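Teicoplanin pseudoaglycone deacetylases Orf2 (Actinoplanes teichomyceticus, PDB 3DFK) probably acts as a zinc-dependent deacetylase of the PIG-L family, hydrolysing the acetamide on the sugar of teicoplanin pseudoaglycone. Local coordinates at residues S14-D19 / H161-A166; G46-P51 / R94-I99; D139-I144 / H176-P181. All blocks are in the same frame, centred on the assembly; numbering follows the deposited sequence.

Overall arrangement
From the N terminus, the first strand of the mixed sheet, 9-14, runs into 14-19, and contact 1 joins this loop to the start of helix 162-178, closing a long loop around the zinc site. Contact 2 is nested inside that loop: 46-51 and 94-99 meet after strands 37-42 and 89-92, and D97-I99 touch the decanoic acid that contact 1 also touches. Contact 3 opens after contact 2 has closed and crosses contact 1, pairing helix 126-147 with the far end of helix 162-178. Contacts 1 and 2 touch, with S98 N hydrogen-bonding to D163, while a salt bridge from R94 to D139 ties contact 2 to contact 3.

Contact 1. Residues S14-D19 / H161-A166; sequences SPHLDD and HPDHEA. With ZN (zinc ion), chain B; DKA (decanoic acid), chain C.
H16 and H164 both hold CG anti to the carbonyl carbon (chi1 -62° and -75°), and these torsions swing the two imidazoles in from separate parts of the chain to converge on one zinc ion. H16 binds it through ND1 and H164 through NE2, each at 2.1 Å. D19 OD2 binds at the same distance, with D19 OD1 a longer second ligand; water 1 and O2 of the decanoic acid, 2.2 Å from the zinc, also coordinate. D18 OD1 lies 2.5 Å from that same O2, beside the bound acid head group.

The other nitrogen of H16, NE2, donates to D163 OD2 at 2.8 Å in a nearly straight bond (170°), close to the ring plane and on the anti lone pair of the carboxylate. D163 is itself steadied by a salt bridge from R101 and a hydrogen bond from S98 N. Toward this zinc D163 is second-shell, setting the H16 ring together with the zinc bond; H16, D163 and D97 bind a further zinc in a structure of this protein. D187 does the matching job for H164 by bonding to ND1.

Carbon packing fills in around the rings. P15 CG sits over the face of the H164 ring, 3.5 Å from its centroid, a CH-pi contact. H16 turns its edge to the face of H161, with the two CE1 atoms 3.4 Å apart, while C5 of the acid lies over a face of H16. H161 ND1 in turn accepts from D163 N and so N-caps helix 162-178.

The carboxylate of D163 would be expected to make H16 a stronger zinc ligand, and a zinc holding both a water and a carboxylate oxygen is consistent with metal-assisted hydrolysis of an amide.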
loop_
_atom_site.group_PDB
_atom_site.type_symbol
_atom_site.label_atom_id
_atom_site.label_comp_id
_atom_site.label_asym_id
_atom_site.label_seq_id
_atom_site.Cartn_x
_atom_site.Cartn_y
_atom_site.Cartn_z
ATOM N N SER A 14 -1.587 -3.412 -3.360
ATOM C CA SER A 14 -1.558 -2.496 -2.227
ATOM C C SER A 14 -1.249 -3.299 -0.959
ATOM O O SER A 14 -1.844 -4.358 -0.741
ATOM C CB SER A 14 -2.924 -1.817 -2.088
ATOM O OG SER A 14 -2.886 -0.774 -1.129
ATOM N N PRO A 15 -0.315 -2.816 -0.112
ATOM C CA PRO A 15 -0.131 -3.531 1.140
ATOM C C PRO A 15 -1.394 -3.499 1.998
ATOM O O PRO A 15 -1.880 -4.558 2.409
ATOM C CB PRO A 15 1.023 -2.785 1.842
ATOM C CG PRO A 15 1.561 -1.813 0.870
ATOM C CD PRO A 15 0.586 -1.663 -0.271
ATOM N N HIS A 16 -1.933 -2.296 2.222
ATOM C CA HIS A 16 -3.051 -2.106 3.129
ATOM C C HIS A 16 -4.214 -1.501 2.401
ATOM O O HIS A 16 -4.063 -0.991 1.285
ATOM C CB HIS A 16 -2.697 -1.151 4.249
ATOM C CG HIS A 16 -1.585 -1.642 5.124
ATOM N ND1 HIS A 16 -0.420 -0.928 5.307
ATOM C CD2 HIS A 16 -1.467 -2.768 5.859
ATOM C CE1 HIS A 16 0.371 -1.599 6.129
ATOM N NE2 HIS A 16 -0.236 -2.723 6.471
ATOM N N LEU A 17 -5.362 -1.527 3.073
ATOM C CA LEU A 17 -6.584 -0.918 2.556
ATOM C C LEU A 17 -6.515 0.621 2.673
ATOM O O LEU A 17 -7.017 1.212 3.638
ATOM C CB LEU A 17 -7.787 -1.513 3.293
ATOM C CG LEU A 17 -7.966 -3.030 3.108
ATOM C CD1 LEU A 17 -8.784 -3.653 4.226
ATOM C CD2 LEU A 17 -8.551 -3.403 1.721
ATOM N N ASP A 18 -5.843 1.237 1.697
ATOM C CA ASP A 18 -5.703 2.696 1.496
ATOM C C ASP A 18 -4.473 3.073 0.671
ATOM O O ASP A 18 -4.427 4.127 0.063
ATOM C CB ASP A 18 -5.744 3.522 2.789
ATOM C CG ASP A 18 -4.659 3.154 3.774
ATOM O OD1 ASP A 18 -3.860 2.238 3.499
ATOM O OD2 ASP A 18 -4.639 3.783 4.849
ATOM N N ASP A 19 -3.462 2.215 0.653
ATOM C CA ASP A 19 -2.166 2.656 0.157
ATOM C C ASP A 19 -2.170 2.951 -1.336
ATOM O O ASP A 19 -1.587 3.942 -1.773
ATOM C CB ASP A 19 -1.085 1.630 0.484
ATOM C CG ASP A 19 -0.756 1.590 1.962
ATOM O OD1 ASP A 19 -0.469 2.649 2.548
ATOM O OD2 ASP A 19 -0.800 0.489 2.528
ATOM N N HIS A 161 7.436 0.338 6.555
ATOM C CA HIS A 161 6.426 -0.463 7.245
ATOM C C HIS A 161 6.658 -1.909 6.837
ATOM O O HIS A 161 6.853 -2.177 5.645
ATOM C CB HIS A 161 5.005 -0.036 6.853
ATOM C CG HIS A 161 3.940 -0.636 7.717
ATOM N ND1 HIS A 161 3.613 -1.977 7.686
ATOM C CD2 HIS A 161 3.137 -0.076 8.650
ATOM C CE1 HIS A 161 2.658 -2.214 8.565
ATOM N NE2 HIS A 161 2.346 -1.076 9.155
ATOM N N PRO A 162 6.673 -2.839 7.815
ATOM C CA PRO A 162 6.963 -4.252 7.495
ATOM C C PRO A 162 6.003 -4.829 6.462
ATOM O O PRO A 162 6.418 -5.655 5.631
ATOM C CB PRO A 162 6.741 -4.981 8.818
ATOM C CG PRO A 162 6.836 -3.919 9.887
ATOM C CD PRO A 162 6.443 -2.622 9.255
ATOM N N ASP A 163 4.737 -4.409 6.512
ATOM C CA ASP A 163 3.744 -4.923 5.573
ATOM C C ASP A 163 4.017 -4.402 4.161
ATOM O O ASP A 163 3.736 -5.088 3.167
ATOM C CB ASP A 163 2.304 -4.573 5.987
ATOM C CG ASP A 163 1.847 -5.305 7.269
ATOM O OD1 ASP A 163 2.446 -6.345 7.610
ATOM O OD2 ASP A 163 0.862 -4.853 7.901
ATOM N N HIS A 164 4.531 -3.172 4.084
ATOM C CA HIS A 164 4.892 -2.578 2.810
ATOM C C HIS A 164 6.100 -3.269 2.233
ATOM O O HIS A 164 6.136 -3.586 1.043
ATOM C CB HIS A 164 5.166 -1.082 2.952
ATOM C CG HIS A 164 3.921 -0.268 3.117
ATOM N ND1 HIS A 164 3.713 0.913 2.441
ATOM C CD2 HIS A 164 2.799 -0.497 3.839
ATOM C CE1 HIS A 164 2.525 1.398 2.766
ATOM N NE2 HIS A 164 1.956 0.570 3.624
ATOM N N GLU A 165 7.091 -3.537 3.078
ATOM C CA GLU A 165 8.275 -4.228 2.576
ATOM C C GLU A 165 7.938 -5.646 2.107
ATOM O O GLU A 165 8.458 -6.080 1.095
ATOM C CB GLU A 165 9.388 -4.247 3.630
ATOM C CG GLU A 165 9.991 -2.855 3.822
ATOM C CD GLU A 165 11.132 -2.782 4.826
ATOM O OE1 GLU A 165 11.371 -3.764 5.568
ATOM O OE2 GLU A 165 11.769 -1.707 4.870
ATOM N N ALA A 166 7.089 -6.360 2.839
ATOM C CA ALA A 166 6.706 -7.732 2.478
ATOM C C ALA A 166 5.960 -7.743 1.156
ATOM O O ALA A 166 6.203 -8.604 0.307
ATOM C CB ALA A 166 5.838 -8.370 3.574
HETATM ZN ZN ZN B . 0.015 0.884 4.413
HETATM C C1 DKA C . -1.703 2.429 5.997
HETATM O O1 DKA C . -0.733 3.205 6.041
HETATM C C2 DKA C . -2.642 2.309 7.179
HETATM C C3 DKA C . -3.173 0.879 7.253
HETATM C C4 DKA C . -3.180 0.357 8.681
HETATM C C5 DKA C . -2.067 -0.648 8.938
HETATM C C6 DKA C . -1.522 -0.463 10.351
HETATM C C7 DKA C . -0.452 -1.493 10.702
HETATM C C8 DKA C . 0.062 -1.198 12.113
HETATM C C9 DKA C . 1.536 -0.815 12.168
HETATM C C10 DKA C . 2.328 -1.889 12.879
HETATM O O2 DKA C . -1.915 1.736 4.996
HETATM O O HOH W 1 0.943 1.797 5.955
#

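Contact 2. Residues G46-P51 / R94-I99; sequences GAAQPP and RFLDSI. With DKA (decanoic acid), chain C.
G46 N donates to F95 O at 2.8 Å, the shortest polar bond joining the two loops; it is somewhat bent (149°), and the nitrogen stands well above the carbonyl plane. Just beside it, G46 CA makes a C-H...O contact with R94 O at 3.5 Å, an approach that the missing side chain of the glycine permits. A water extends the pairing: it donates to G46 O and accepts from D97 N, 2.9 Å from each.

With CG anti to its carbonyl carbon (chi1 -65°), L96 reaches across with CD2, which lies against the carbonyl oxygen of A47 (A47 O to L96 CD2 3.2 Å) and more loosely by A48 CB at 4.2 Å. F95 turns its side chain the other way, onto helix 126-147.

Further along, D97 OD1 accepts from I99 N at 2.9 Å, nearly straight (169°), an Asx turn that holds the carboxylate toward the decanoic acid chain. The acid's tail continues past S98 OG and I99 CG2. D97 binds a second zinc in a structure of this protein, and loops such as these, following neighbouring parallel strands 37-42 and 89-92, line the active-site end of a Rossmann-like PIG-L domain.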
loop_
_atom_site.group_PDB
_atom_site.type_symbol
_atom_site.label_atom_id
_atom_site.label_comp_id
_atom_site.label_asym_id
_atom_site.label_seq_id
_atom_site.Cartn_x
_atom_site.Cartn_y
_atom_site.Cartn_z
ATOM N N GLY A 46 -6.804 -9.466 5.134
ATOM C CA GLY A 46 -7.353 -10.715 5.661
ATOM C C GLY A 46 -8.262 -10.480 6.850
ATOM O O GLY A 46 -7.985 -9.622 7.692
ATOM N N ALA A 47 -9.335 -11.265 6.931
ATOM C CA ALA A 47 -10.330 -11.149 7.992
ATOM C C ALA A 47 -9.701 -11.424 9.342
ATOM O O ALA A 47 -8.916 -12.358 9.488
ATOM C CB ALA A 47 -11.470 -12.125 7.744
ATOM N N ALA A 48 -10.026 -10.594 10.320
ATOM C CA ALA A 48 -9.518 -10.784 11.672
ATOM C C ALA A 48 -10.698 -10.796 12.619
ATOM O O ALA A 48 -11.692 -10.110 12.401
ATOM C CB ALA A 48 -8.520 -9.695 12.044
ATOM N N GLN A 49 -10.600 -11.611 13.654
ATOM C CA GLN A 49 -11.670 -11.715 14.628
ATOM C C GLN A 49 -11.091 -11.602 16.034
ATOM O O GLN A 49 -9.916 -11.929 16.242
ATOM C CB GLN A 49 -12.482 -13.012 14.423
ATOM C CG GLN A 49 -11.676 -14.301 14.172
ATOM C CD GLN A 49 -12.474 -15.577 14.517
ATOM O OE1 GLN A 49 -13.184 -15.631 15.532
ATOM N NE2 GLN A 49 -12.341 -16.609 13.680
ATOM N N PRO A 50 -11.897 -11.125 17.002
ATOM C CA PRO A 50 -11.378 -11.090 18.370
ATOM C C PRO A 50 -10.972 -12.497 18.832
ATOM O O PRO A 50 -11.429 -13.495 18.261
ATOM C CB PRO A 50 -12.556 -10.552 19.191
ATOM C CG PRO A 50 -13.429 -9.839 18.197
ATOM C CD PRO A 50 -13.280 -10.615 16.925
ATOM N N PRO A 51 -10.106 -12.578 19.854
ATOM C CA PRO A 51 -9.578 -11.436 20.596
ATOM C C PRO A 51 -8.497 -10.678 19.848
ATOM O O PRO A 51 -7.675 -11.289 19.144
ATOM C CB PRO A 51 -8.995 -12.071 21.867
ATOM C CG PRO A 51 -9.400 -13.508 21.837
ATOM C CD PRO A 51 -9.605 -13.848 20.399
ATOM N N ARG A 94 -5.852 -12.379 1.742
ATOM C CA ARG A 94 -6.111 -13.170 2.947
ATOM C C ARG A 94 -5.139 -12.887 4.109
ATOM O O ARG A 94 -5.285 -13.447 5.197
ATOM C CB ARG A 94 -6.025 -14.658 2.590
ATOM C CG ARG A 94 -4.614 -15.073 2.212
ATOM C CD ARG A 94 -4.460 -16.588 2.097
ATOM N NE ARG A 94 -3.252 -16.955 1.363
ATOM C CZ ARG A 94 -2.158 -17.501 1.888
ATOM N NH1 ARG A 94 -2.071 -17.736 3.186
ATOM N NH2 ARG A 94 -1.138 -17.803 1.098
ATOM N N PHE A 95 -4.142 -12.045 3.890
ATOM C CA PHE A 95 -3.079 -11.887 4.904
ATOM C C PHE A 95 -3.463 -10.907 5.976
ATOM O O PHE A 95 -4.068 -9.874 5.693
ATOM C CB PHE A 95 -1.761 -11.508 4.240
ATOM C CG PHE A 95 -1.342 -12.500 3.217
ATOM C CD1 PHE A 95 -0.662 -13.647 3.596
ATOM C CD2 PHE A 95 -1.713 -12.340 1.885
ATOM C CE1 PHE A 95 -0.303 -14.620 2.649
ATOM C CE2 PHE A 95 -1.373 -13.301 0.935
ATOM C CZ PHE A 95 -0.654 -14.438 1.315
ATOM N N LEU A 96 -3.093 -11.235 7.210
ATOM C CA LEU A 96 -3.421 -10.393 8.341
ATOM C C LEU A 96 -2.467 -9.221 8.456
ATOM O O LEU A 96 -1.242 -9.412 8.482
ATOM C CB LEU A 96 -3.347 -11.206 9.646
ATOM C CG LEU A 96 -4.335 -12.354 9.852
ATOM C CD1 LEU A 96 -4.075 -13.021 11.178
ATOM C CD2 LEU A 96 -5.762 -11.867 9.789
ATOM N N ASP A 97 -3.040 -8.029 8.626
ATOM C CA ASP A 97 -2.297 -6.817 8.923
ATOM C C ASP A 97 -1.379 -7.093 10.117
ATOM O O ASP A 97 -1.694 -7.918 10.968
ATOM C CB ASP A 97 -3.263 -5.705 9.323
ATOM C CG ASP A 97 -2.566 -4.377 9.530
ATOM O OD1 ASP A 97 -1.756 -4.225 10.486
ATOM O OD2 ASP A 97 -2.845 -3.466 8.746
ATOM N N SER A 98 -0.262 -6.386 10.166
ATOM C CA SER A 98 0.718 -6.595 11.237
ATOM C C SER A 98 0.106 -6.491 12.645
ATOM O O SER A 98 0.597 -7.127 13.564
ATOM C CB SER A 98 1.917 -5.665 11.057
ATOM O OG SER A 98 1.519 -4.320 11.193
ATOM N N ILE A 99 -0.964 -5.713 12.826
ATOM C CA ILE A 99 -1.572 -5.604 14.174
ATOM C C ILE A 99 -2.354 -6.829 14.637
ATOM O O ILE A 99 -2.757 -6.917 15.808
ATOM C CB ILE A 99 -2.430 -4.344 14.359
ATOM C CG1 ILE A 99 -3.575 -4.324 13.332
ATOM C CG2 ILE A 99 -1.568 -3.120 14.243
ATOM C CD1 ILE A 99 -4.687 -3.346 13.694
HETATM C C1 DKA C . -1.703 2.429 5.997
HETATM O O1 DKA C . -0.733 3.205 6.041
HETATM C C2 DKA C . -2.642 2.309 7.179
HETATM C C3 DKA C . -3.173 0.879 7.253
HETATM C C4 DKA C . -3.180 0.357 8.681
HETATM C C5 DKA C . -2.067 -0.648 8.938
HETATM C C6 DKA C . -1.522 -0.463 10.351
HETATM C C7 DKA C . -0.452 -1.493 10.702
HETATM C C8 DKA C . 0.062 -1.198 12.113
HETATM C C9 DKA C . 1.536 -0.815 12.168
HETATM C C10 DKA C . 2.328 -1.889 12.879
HETATM O O2 DKA C . -1.915 1.736 4.996
HETATM O O HOH W 2 -5.858 -7.745 8.029
#

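Contact 3. Residues D139-I144 / H176-P181; sequences DIRSII and HEKNVP
R141 and E177 form a long ion pair at the solvent side of the helix pair, with no hydrogen bond in it. Their closest atoms are R141 CD and E177 OE1, 3.3 Å apart, while R141 NE stands a long 3.7 Å from that oxygen. The guanidinium and carboxylate planes are nearly parallel (14°), but OE1 lies well out of the guanidinium plane and no N-H points at it. The firmer partner of R141 is D138, one turn back on its own helix, which takes NH2 in a salt bridge. K178 NZ instead reaches across to D145 on helix 126-147, a salt bridge that ties the two helices together just beyond I144. K178 NZ and R141 NE, like charges, stand 5.6 Å apart.

The helices involved are 126-147 and 162-178, side by side on one face of the sheet. The second of them links the adjacent parallel strands 151-155 and 182-185, a beta-alpha-beta crossover. It finishes here in a Schellman motif: N179 adopts a positive phi (54°), and the chain reverses toward strand 182-185.

Apolar contacts lie beneath the charges. The K178 chain bends at chi2 (-75°) and crosses R141 at about a right angle, bringing CE to 3.8 Å from R141 CB. I144 reaches over with CG2, which touches K178 CB at 3.9 Å and V180 CG1 at 3.8 Å; the I144 and V180 side chains slide past each other in opposite directions. V180 also rests on V152 of strand 151-155, and I144 on P149 in the loop before that strand.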
loop_
_atom_site.group_PDB
_atom_site.type_symbol
_atom_site.label_atom_id
_atom_site.label_comp_id
_atom_site.label_asym_id
_atom_site.label_seq_id
_atom_site.Cartn_x
_atom_site.Cartn_y
_atom_site.Cartn_z
ATOM N N ASP A 139 0.545 -16.077 -3.682
ATOM C CA ASP A 139 -0.760 -15.500 -4.015
ATOM C C ASP A 139 -0.660 -14.541 -5.192
ATOM O O ASP A 139 -1.518 -14.556 -6.083
ATOM C CB ASP A 139 -1.418 -14.835 -2.801
ATOM C CG ASP A 139 -2.068 -15.858 -1.864
ATOM O OD1 ASP A 139 -1.700 -17.053 -1.933
ATOM O OD2 ASP A 139 -2.952 -15.480 -1.077
ATOM N N ILE A 140 0.385 -13.726 -5.214
ATOM C CA ILE A 140 0.574 -12.802 -6.328
ATOM C C ILE A 140 0.809 -13.558 -7.644
ATOM O O ILE A 140 0.245 -13.193 -8.685
ATOM C CB ILE A 140 1.689 -11.782 -6.057
ATOM C CG1 ILE A 140 1.290 -10.867 -4.897
ATOM C CG2 ILE A 140 1.979 -10.914 -7.315
ATOM C CD1 ILE A 140 2.492 -10.032 -4.363
ATOM N N ARG A 141 1.612 -14.620 -7.594
ATOM C CA ARG A 141 1.813 -15.447 -8.796
ATOM C C ARG A 141 0.490 -16.010 -9.334
ATOM O O ARG A 141 0.262 -15.989 -10.538
ATOM C CB ARG A 141 2.846 -16.544 -8.547
ATOM C CG ARG A 141 4.289 -15.995 -8.584
ATOM C CD ARG A 141 5.363 -17.072 -8.665
ATOM N NE ARG A 141 5.058 -18.181 -7.776
ATOM C CZ ARG A 141 5.468 -18.306 -6.515
ATOM N NH1 ARG A 141 6.262 -17.407 -5.940
ATOM N NH2 ARG A 141 5.085 -19.369 -5.825
ATOM N N SER A 142 -0.384 -16.454 -8.434
ATOM C CA SER A 142 -1.725 -16.942 -8.788
ATOM C C SER A 142 -2.582 -15.859 -9.438
ATOM O O SER A 142 -3.259 -16.109 -10.441
ATOM C CB SER A 142 -2.424 -17.517 -7.557
ATOM O OG SER A 142 -1.686 -18.615 -7.065
ATOM N N ILE A 143 -2.547 -14.651 -8.883
ATOM C CA ILE A 143 -3.308 -13.537 -9.459
ATOM C C ILE A 143 -2.751 -13.137 -10.823
ATOM O O ILE A 143 -3.519 -12.818 -11.726
ATOM C CB ILE A 143 -3.373 -12.339 -8.491
ATOM C CG1 ILE A 143 -4.204 -12.743 -7.272
ATOM C CG2 ILE A 143 -3.986 -11.101 -9.163
ATOM C CD1 ILE A 143 -3.882 -11.946 -6.041
ATOM N N ILE A 144 -1.427 -13.176 -10.968
ATOM C CA ILE A 144 -0.797 -12.898 -12.258
ATOM C C ILE A 144 -1.303 -13.904 -13.288
ATOM O O ILE A 144 -1.677 -13.514 -14.386
ATOM C CB ILE A 144 0.763 -12.900 -12.194
ATOM C CG1 ILE A 144 1.276 -11.650 -11.458
ATOM C CG2 ILE A 144 1.370 -12.926 -13.602
ATOM C CD1 ILE A 144 2.726 -11.753 -10.971
ATOM N N HIS A 176 9.223 -11.089 -11.242
ATOM C CA HIS A 176 10.479 -11.555 -11.831
ATOM C C HIS A 176 10.316 -12.968 -12.402
ATOM O O HIS A 176 10.723 -13.231 -13.539
ATOM C CB HIS A 176 11.585 -11.519 -10.771
ATOM C CG HIS A 176 12.926 -11.954 -11.267
ATOM N ND1 HIS A 176 13.785 -12.710 -10.499
ATOM C CD2 HIS A 176 13.559 -11.742 -12.444
ATOM C CE1 HIS A 176 14.889 -12.950 -11.185
ATOM N NE2 HIS A 176 14.787 -12.352 -12.357
ATOM N N GLU A 177 9.715 -13.855 -11.618
ATOM C CA GLU A 177 9.471 -15.242 -12.011
ATOM C C GLU A 177 8.535 -15.345 -13.200
ATOM O O GLU A 177 8.769 -16.147 -14.112
ATOM C CB GLU A 177 8.924 -16.053 -10.830
ATOM C CG GLU A 177 9.973 -16.267 -9.725
ATOM C CD GLU A 177 9.476 -17.100 -8.549
ATOM O OE1 GLU A 177 8.584 -17.963 -8.734
ATOM O OE2 GLU A 177 10.011 -16.908 -7.429
ATOM N N LYS A 178 7.484 -14.528 -13.187
ATOM C CA LYS A 178 6.481 -14.511 -14.264
ATOM C C LYS A 178 6.827 -13.618 -15.455
ATOM O O LYS A 178 6.078 -13.578 -16.446
ATOM C CB LYS A 178 5.113 -14.115 -13.692
ATOM C CG LYS A 178 4.565 -15.079 -12.658
ATOM C CD LYS A 178 4.035 -16.343 -13.300
ATOM C CE LYS A 178 3.448 -17.282 -12.263
ATOM N NZ LYS A 178 2.939 -18.532 -12.894
ATOM N N ASN A 179 7.943 -12.899 -15.355
ATOM C CA ASN A 179 8.421 -11.973 -16.380
ATOM C C ASN A 179 7.371 -10.943 -16.773
ATOM O O ASN A 179 7.031 -10.810 -17.954
ATOM C CB ASN A 179 8.945 -12.732 -17.617
ATOM C CG ASN A 179 9.937 -11.924 -18.430
ATOM O OD1 ASN A 179 10.552 -10.969 -17.942
ATOM N ND2 ASN A 179 10.096 -12.304 -19.691
ATOM N N VAL A 180 6.829 -10.249 -15.770
ATOM C CA VAL A 180 5.956 -9.095 -16.023
ATOM C C VAL A 180 6.602 -7.806 -15.491
ATOM O O VAL A 180 7.227 -7.834 -14.411
ATOM C CB VAL A 180 4.436 -9.325 -15.624
ATOM C CG1 VAL A 180 4.141 -10.743 -15.139
ATOM C CG2 VAL A 180 3.888 -8.258 -14.716
ATOM N N PRO A 181 6.508 -6.699 -16.268
ATOM C CA PRO A 181 7.126 -5.440 -15.881
ATOM C C PRO A 181 6.530 -4.971 -14.573
ATOM O O PRO A 181 5.325 -5.121 -14.352
ATOM C CB PRO A 181 6.689 -4.462 -16.972
ATOM C CG PRO A 181 6.171 -5.269 -18.060
ATOM C CD PRO A 181 5.769 -6.587 -17.541
#